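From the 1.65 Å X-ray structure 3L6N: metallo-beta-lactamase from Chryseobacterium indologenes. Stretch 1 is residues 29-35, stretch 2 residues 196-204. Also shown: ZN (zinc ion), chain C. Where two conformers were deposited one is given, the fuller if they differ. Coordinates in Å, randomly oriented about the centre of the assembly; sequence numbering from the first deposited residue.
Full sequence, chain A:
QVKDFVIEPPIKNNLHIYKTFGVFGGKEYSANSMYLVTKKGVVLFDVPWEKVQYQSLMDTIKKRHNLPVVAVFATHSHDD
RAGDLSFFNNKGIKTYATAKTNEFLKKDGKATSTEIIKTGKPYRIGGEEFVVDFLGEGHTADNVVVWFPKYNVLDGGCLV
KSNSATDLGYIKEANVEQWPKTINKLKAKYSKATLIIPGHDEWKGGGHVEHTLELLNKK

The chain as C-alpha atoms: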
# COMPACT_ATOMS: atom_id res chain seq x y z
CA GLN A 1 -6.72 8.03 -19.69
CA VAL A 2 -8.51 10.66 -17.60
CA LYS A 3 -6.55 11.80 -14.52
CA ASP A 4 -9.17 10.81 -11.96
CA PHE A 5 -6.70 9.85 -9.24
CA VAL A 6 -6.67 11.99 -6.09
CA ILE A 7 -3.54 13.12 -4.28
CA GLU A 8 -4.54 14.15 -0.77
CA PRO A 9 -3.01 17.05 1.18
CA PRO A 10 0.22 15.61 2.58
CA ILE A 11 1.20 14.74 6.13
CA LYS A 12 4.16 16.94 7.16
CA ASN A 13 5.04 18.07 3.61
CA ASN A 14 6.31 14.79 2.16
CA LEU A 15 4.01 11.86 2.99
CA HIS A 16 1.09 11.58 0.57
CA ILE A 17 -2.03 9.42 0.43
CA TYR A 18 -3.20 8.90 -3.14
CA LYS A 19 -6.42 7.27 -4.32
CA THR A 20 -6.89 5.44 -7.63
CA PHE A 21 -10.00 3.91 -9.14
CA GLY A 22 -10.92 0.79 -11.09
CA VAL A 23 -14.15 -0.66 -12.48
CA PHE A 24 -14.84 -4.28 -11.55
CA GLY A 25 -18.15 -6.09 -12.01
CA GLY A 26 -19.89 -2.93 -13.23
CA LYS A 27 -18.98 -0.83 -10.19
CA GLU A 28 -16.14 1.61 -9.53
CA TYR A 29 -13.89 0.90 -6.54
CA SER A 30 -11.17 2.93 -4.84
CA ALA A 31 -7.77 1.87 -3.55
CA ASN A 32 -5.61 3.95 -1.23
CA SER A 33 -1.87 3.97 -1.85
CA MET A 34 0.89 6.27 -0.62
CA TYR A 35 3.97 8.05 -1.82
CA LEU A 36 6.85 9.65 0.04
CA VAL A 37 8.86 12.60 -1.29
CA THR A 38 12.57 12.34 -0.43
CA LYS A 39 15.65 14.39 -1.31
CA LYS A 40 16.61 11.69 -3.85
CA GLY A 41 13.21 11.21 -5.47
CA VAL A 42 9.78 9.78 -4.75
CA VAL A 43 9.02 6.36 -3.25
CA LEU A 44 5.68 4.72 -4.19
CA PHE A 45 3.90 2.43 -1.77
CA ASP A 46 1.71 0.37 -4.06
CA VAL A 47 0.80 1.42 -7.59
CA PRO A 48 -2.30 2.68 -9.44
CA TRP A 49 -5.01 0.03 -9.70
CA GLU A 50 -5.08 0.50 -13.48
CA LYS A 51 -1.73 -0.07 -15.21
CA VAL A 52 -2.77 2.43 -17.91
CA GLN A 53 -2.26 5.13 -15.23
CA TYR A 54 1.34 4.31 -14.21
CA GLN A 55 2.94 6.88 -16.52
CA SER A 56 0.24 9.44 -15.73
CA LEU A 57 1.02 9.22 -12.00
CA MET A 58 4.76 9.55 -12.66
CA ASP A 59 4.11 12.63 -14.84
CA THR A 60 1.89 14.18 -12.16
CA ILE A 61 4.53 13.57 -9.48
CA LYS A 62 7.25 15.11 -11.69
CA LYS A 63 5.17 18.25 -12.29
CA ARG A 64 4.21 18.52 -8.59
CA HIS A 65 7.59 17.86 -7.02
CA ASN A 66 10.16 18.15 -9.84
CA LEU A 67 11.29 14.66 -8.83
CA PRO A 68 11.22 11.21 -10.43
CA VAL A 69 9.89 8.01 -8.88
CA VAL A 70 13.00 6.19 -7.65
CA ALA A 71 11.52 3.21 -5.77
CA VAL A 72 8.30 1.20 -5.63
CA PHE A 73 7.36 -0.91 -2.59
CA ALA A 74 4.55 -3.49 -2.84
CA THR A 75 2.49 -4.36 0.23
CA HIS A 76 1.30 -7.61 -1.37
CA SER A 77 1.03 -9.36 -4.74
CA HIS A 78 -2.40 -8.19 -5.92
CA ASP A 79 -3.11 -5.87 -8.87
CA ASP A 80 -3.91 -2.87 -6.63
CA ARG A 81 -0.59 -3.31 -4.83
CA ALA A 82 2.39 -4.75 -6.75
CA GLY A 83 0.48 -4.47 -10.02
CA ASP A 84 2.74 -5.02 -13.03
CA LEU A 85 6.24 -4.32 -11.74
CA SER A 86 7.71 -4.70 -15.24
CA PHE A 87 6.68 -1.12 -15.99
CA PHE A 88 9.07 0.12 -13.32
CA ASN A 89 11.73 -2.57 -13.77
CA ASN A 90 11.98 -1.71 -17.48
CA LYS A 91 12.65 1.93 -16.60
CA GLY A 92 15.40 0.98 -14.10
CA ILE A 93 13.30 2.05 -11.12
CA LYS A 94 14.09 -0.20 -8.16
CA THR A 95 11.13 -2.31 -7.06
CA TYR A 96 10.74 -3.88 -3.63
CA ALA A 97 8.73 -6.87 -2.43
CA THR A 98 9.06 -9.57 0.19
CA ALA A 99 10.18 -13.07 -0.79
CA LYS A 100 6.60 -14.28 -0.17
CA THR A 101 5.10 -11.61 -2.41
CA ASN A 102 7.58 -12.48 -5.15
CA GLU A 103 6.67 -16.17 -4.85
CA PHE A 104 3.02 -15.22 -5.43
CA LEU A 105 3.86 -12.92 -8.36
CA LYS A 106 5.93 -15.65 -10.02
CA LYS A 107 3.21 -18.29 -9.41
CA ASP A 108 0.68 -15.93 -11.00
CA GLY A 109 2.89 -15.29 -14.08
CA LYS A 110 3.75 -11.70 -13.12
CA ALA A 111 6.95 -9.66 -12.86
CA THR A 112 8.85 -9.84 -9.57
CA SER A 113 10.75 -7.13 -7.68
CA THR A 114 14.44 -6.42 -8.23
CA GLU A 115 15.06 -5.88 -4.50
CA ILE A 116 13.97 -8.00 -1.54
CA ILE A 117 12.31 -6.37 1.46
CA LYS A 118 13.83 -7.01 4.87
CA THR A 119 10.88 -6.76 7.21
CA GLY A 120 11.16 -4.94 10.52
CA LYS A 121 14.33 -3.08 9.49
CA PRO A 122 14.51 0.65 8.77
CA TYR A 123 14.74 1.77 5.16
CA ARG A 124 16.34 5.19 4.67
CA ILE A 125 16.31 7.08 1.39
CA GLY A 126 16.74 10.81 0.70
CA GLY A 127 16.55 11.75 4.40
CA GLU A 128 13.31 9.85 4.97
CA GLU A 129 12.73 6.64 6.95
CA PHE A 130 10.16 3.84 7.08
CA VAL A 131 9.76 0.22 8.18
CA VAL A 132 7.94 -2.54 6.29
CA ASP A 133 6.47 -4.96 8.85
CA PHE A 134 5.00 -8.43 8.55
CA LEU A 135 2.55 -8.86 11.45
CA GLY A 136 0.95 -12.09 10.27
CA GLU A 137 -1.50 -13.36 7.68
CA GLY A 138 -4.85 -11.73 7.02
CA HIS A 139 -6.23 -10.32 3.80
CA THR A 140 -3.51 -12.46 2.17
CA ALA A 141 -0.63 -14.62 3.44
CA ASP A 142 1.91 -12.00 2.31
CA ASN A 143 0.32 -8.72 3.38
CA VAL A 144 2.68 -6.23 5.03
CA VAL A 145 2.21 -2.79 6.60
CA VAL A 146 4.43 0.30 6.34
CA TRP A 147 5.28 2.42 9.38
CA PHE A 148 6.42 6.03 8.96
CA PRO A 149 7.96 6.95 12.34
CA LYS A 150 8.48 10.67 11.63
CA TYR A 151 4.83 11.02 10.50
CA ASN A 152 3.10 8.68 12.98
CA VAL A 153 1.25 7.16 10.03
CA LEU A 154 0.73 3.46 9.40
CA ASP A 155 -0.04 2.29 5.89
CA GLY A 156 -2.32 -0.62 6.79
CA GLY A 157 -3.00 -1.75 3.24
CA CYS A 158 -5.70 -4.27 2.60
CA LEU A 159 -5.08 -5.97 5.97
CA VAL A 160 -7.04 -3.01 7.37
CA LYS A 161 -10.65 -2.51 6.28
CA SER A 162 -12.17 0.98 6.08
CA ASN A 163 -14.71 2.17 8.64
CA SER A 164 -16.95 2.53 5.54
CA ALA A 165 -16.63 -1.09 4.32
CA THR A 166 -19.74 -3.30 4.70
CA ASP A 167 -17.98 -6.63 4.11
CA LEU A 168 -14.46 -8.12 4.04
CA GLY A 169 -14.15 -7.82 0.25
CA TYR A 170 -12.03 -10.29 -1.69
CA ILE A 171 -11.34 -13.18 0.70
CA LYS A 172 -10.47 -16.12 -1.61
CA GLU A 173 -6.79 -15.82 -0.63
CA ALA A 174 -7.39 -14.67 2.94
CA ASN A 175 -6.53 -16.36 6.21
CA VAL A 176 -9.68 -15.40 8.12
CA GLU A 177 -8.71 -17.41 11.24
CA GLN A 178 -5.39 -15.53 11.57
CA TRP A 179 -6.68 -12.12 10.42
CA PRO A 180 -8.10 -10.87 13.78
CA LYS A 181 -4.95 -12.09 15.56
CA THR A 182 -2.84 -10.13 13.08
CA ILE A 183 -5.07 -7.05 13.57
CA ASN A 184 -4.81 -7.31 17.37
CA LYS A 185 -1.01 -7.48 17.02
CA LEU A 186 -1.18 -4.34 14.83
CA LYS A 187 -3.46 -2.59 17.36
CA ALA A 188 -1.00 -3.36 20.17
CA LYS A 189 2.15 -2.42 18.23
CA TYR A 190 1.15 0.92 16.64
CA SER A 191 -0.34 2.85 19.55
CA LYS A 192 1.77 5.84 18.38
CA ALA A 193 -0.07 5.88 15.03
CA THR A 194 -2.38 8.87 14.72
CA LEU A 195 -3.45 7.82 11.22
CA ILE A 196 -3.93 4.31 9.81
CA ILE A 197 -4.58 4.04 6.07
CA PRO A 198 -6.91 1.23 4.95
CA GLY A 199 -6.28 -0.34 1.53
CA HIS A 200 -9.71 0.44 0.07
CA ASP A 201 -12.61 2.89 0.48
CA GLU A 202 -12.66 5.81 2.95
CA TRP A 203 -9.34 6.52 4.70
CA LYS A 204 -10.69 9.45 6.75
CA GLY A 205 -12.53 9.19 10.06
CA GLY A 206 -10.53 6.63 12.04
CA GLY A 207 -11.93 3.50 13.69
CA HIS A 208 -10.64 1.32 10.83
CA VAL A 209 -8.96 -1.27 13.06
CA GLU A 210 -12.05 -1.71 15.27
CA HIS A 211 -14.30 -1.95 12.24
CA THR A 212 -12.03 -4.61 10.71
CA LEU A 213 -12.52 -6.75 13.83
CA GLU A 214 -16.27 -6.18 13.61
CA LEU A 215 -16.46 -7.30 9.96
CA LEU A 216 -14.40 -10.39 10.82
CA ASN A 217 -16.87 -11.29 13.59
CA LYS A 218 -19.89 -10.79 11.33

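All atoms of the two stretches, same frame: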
# COMPACT_ATOMS: atom_id res chain seq x y z
N TYR A 29 -14.46 1.08 -7.87
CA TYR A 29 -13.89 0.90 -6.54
C TYR A 29 -12.65 1.78 -6.39
O TYR A 29 -12.04 2.16 -7.38
CB TYR A 29 -13.52 -0.56 -6.32
CG TYR A 29 -14.71 -1.49 -6.29
CD1 TYR A 29 -15.44 -1.69 -5.12
CD2 TYR A 29 -15.13 -2.15 -7.45
CE1 TYR A 29 -16.54 -2.53 -5.09
CE2 TYR A 29 -16.23 -3.00 -7.43
CZ TYR A 29 -16.93 -3.18 -6.25
OH TYR A 29 -18.03 -4.01 -6.22
N SER A 30 -12.31 2.09 -5.15
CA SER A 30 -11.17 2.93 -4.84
C SER A 30 -10.13 2.09 -4.12
O SER A 30 -10.45 1.13 -3.41
CB SER A 30 -11.62 4.09 -3.95
OG SER A 30 -10.69 5.15 -3.96
N ALA A 31 -8.86 2.44 -4.33
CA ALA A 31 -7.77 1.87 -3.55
C ALA A 31 -6.91 3.02 -3.07
O ALA A 31 -6.62 3.94 -3.83
CB ALA A 31 -6.93 0.92 -4.41
N ASN A 32 -6.50 2.95 -1.81
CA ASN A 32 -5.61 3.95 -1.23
C ASN A 32 -4.18 3.46 -1.23
O ASN A 32 -3.89 2.38 -0.73
CB ASN A 32 -6.04 4.27 0.20
CG ASN A 32 -7.48 4.66 0.28
OD1 ASN A 32 -7.94 5.56 -0.44
ND2 ASN A 32 -8.24 3.97 1.13
N SER A 33 -3.31 4.25 -1.83
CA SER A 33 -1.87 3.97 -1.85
C SER A 33 -1.17 5.18 -1.25
O SER A 33 -1.83 6.14 -0.82
CB SER A 33 -1.41 3.69 -3.29
OG SER A 33 -1.97 2.45 -3.74
N MET A 34 0.16 5.13 -1.18
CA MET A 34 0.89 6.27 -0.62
C MET A 34 2.12 6.56 -1.47
O MET A 34 2.61 5.69 -2.19
CB MET A 34 1.32 5.99 0.83
CG MET A 34 0.15 5.69 1.73
SD MET A 34 0.55 5.74 3.48
CE MET A 34 0.53 7.51 3.80
N TYR A 35 2.61 7.78 -1.37
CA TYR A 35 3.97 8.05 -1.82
C TYR A 35 4.71 8.98 -0.89
O TYR A 35 4.11 9.78 -0.18
CB TYR A 35 4.01 8.52 -3.28
CG TYR A 35 3.54 9.92 -3.63
CD1 TYR A 35 4.32 11.05 -3.33
CD2 TYR A 35 2.34 10.12 -4.33
CE1 TYR A 35 3.90 12.35 -3.70
CE2 TYR A 35 1.92 11.39 -4.69
CZ TYR A 35 2.69 12.50 -4.39
OH TYR A 35 2.27 13.75 -4.77
N ILE A 196 -4.12 5.64 10.41
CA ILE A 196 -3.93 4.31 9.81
C ILE A 196 -4.68 4.30 8.49
O ILE A 196 -5.88 4.59 8.45
CB ILE A 196 -4.38 3.17 10.75
CG1 ILE A 196 -3.58 3.24 12.06
CG2 ILE A 196 -4.18 1.82 10.05
CD1 ILE A 196 -3.98 2.22 13.09
N ILE A 197 -3.96 4.01 7.40
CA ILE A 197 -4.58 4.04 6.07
C ILE A 197 -5.06 2.64 5.71
O ILE A 197 -4.24 1.72 5.62
CB ILE A 197 -3.57 4.53 4.99
CG1 ILE A 197 -2.96 5.90 5.35
CG2 ILE A 197 -4.21 4.55 3.58
CD1 ILE A 197 -3.98 7.02 5.54
N PRO A 198 -6.37 2.49 5.47
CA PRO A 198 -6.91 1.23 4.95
C PRO A 198 -6.69 1.12 3.44
O PRO A 198 -6.62 2.13 2.74
CB PRO A 198 -8.40 1.33 5.26
CG PRO A 198 -8.71 2.80 5.17
CD PRO A 198 -7.42 3.52 5.60
N GLY A 199 -6.58 -0.11 2.95
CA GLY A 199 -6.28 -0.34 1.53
C GLY A 199 -7.32 0.16 0.55
O GLY A 199 -6.98 0.60 -0.55
N HIS A 200 -8.60 0.08 0.95
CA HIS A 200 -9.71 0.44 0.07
C HIS A 200 -10.71 1.34 0.77
O HIS A 200 -10.77 1.36 2.00
CB HIS A 200 -10.43 -0.83 -0.39
CG HIS A 200 -9.58 -1.76 -1.20
ND1 HIS A 200 -9.42 -1.62 -2.56
CD2 HIS A 200 -8.84 -2.83 -0.84
CE1 HIS A 200 -8.63 -2.57 -3.01
NE2 HIS A 200 -8.26 -3.32 -1.98
N ASP A 201 -11.48 2.08 -0.02
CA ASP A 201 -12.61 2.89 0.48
C ASP A 201 -12.14 4.11 1.27
O ASP A 201 -11.03 4.61 1.04
CB ASP A 201 -13.62 2.00 1.24
CG ASP A 201 -13.87 0.65 0.54
OD1 ASP A 201 -14.32 0.66 -0.64
OD2 ASP A 201 -13.63 -0.42 1.15
N GLU A 202 -12.97 4.60 2.19
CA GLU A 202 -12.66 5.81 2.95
C GLU A 202 -11.47 5.65 3.89
O GLU A 202 -11.46 4.74 4.73
CB GLU A 202 -13.89 6.25 3.75
CG GLU A 202 -14.80 7.21 3.02
CD GLU A 202 -14.23 8.63 2.96
OE1 GLU A 202 -14.68 9.41 2.11
OE2 GLU A 202 -13.32 8.95 3.76
N TRP A 203 -10.47 6.53 3.77
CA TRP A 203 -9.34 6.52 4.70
C TRP A 203 -9.52 7.49 5.87
O TRP A 203 -8.87 7.34 6.91
CB TRP A 203 -8.00 6.79 3.99
CG TRP A 203 -7.89 8.15 3.36
CD1 TRP A 203 -8.16 8.49 2.06
CD2 TRP A 203 -7.46 9.36 4.00
NE1 TRP A 203 -7.94 9.83 1.86
CE2 TRP A 203 -7.51 10.39 3.03
CE3 TRP A 203 -7.05 9.68 5.30
CZ2 TRP A 203 -7.15 11.72 3.32
CZ3 TRP A 203 -6.70 11.00 5.59
CH2 TRP A 203 -6.75 12.00 4.60
N LYS A 204 -10.39 8.48 5.70
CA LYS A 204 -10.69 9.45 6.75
C LYS A 204 -11.60 8.87 7.83
O LYS A 204 -12.36 7.92 7.57
CB LYS A 204 -11.36 10.69 6.16
CG LYS A 204 -10.50 11.44 5.16
CD LYS A 204 -11.26 12.63 4.59
CE LYS A 204 -10.35 13.46 3.72
NZ LYS A 204 -11.07 14.61 3.11
ZN ZN C . -6.38 -4.33 -1.93
O HOH W 1 -14.38 2.04 -3.11
O HOH W 2 -6.02 -6.20 -2.76

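One imidazole ring joins a strand to a metal: His 200 binds the zinc ion through NE2 (2.1 Å from NE2 to ZN), while its ND1 donates a hydrogen bond to the backbone carbonyl of Ser 30 (His 200 ND1 to Ser 30 O, 3.1 Å). The carbonyl lies at the ring edge, near its plane, where the ND1 proton points, so the bond helps fix the ring's orientation at the metal. A water also sits on the zinc, with two further ligand atoms from elsewhere in the structure. Strand 29-35 runs past Gly 199 and His 200, and Ala 31 and His 200 bring their CA atoms within 4.3 Å. The backbone bond is short: Asn 32 N to Gly 199 O, 2.7 Å. Asn 32 dominates the side-chain contacts. Its CA-to-CB bond points toward the second stretch, and its amide ND2 donates to two carbonyls, Pro 198 O and Asp 201 O, each 2.9 Å from ND2, tying together the residues that flank Gly 199 and His 200. Farther along, Met 34 SD packs against Ile 197 CG1 at 4.0 Å, an apolar contact among buried side chains. At the other end, a water accepts from Ser 30 N (2.9 Å from its oxygen) and donates to Asp 201 OD1 (2.8 Å).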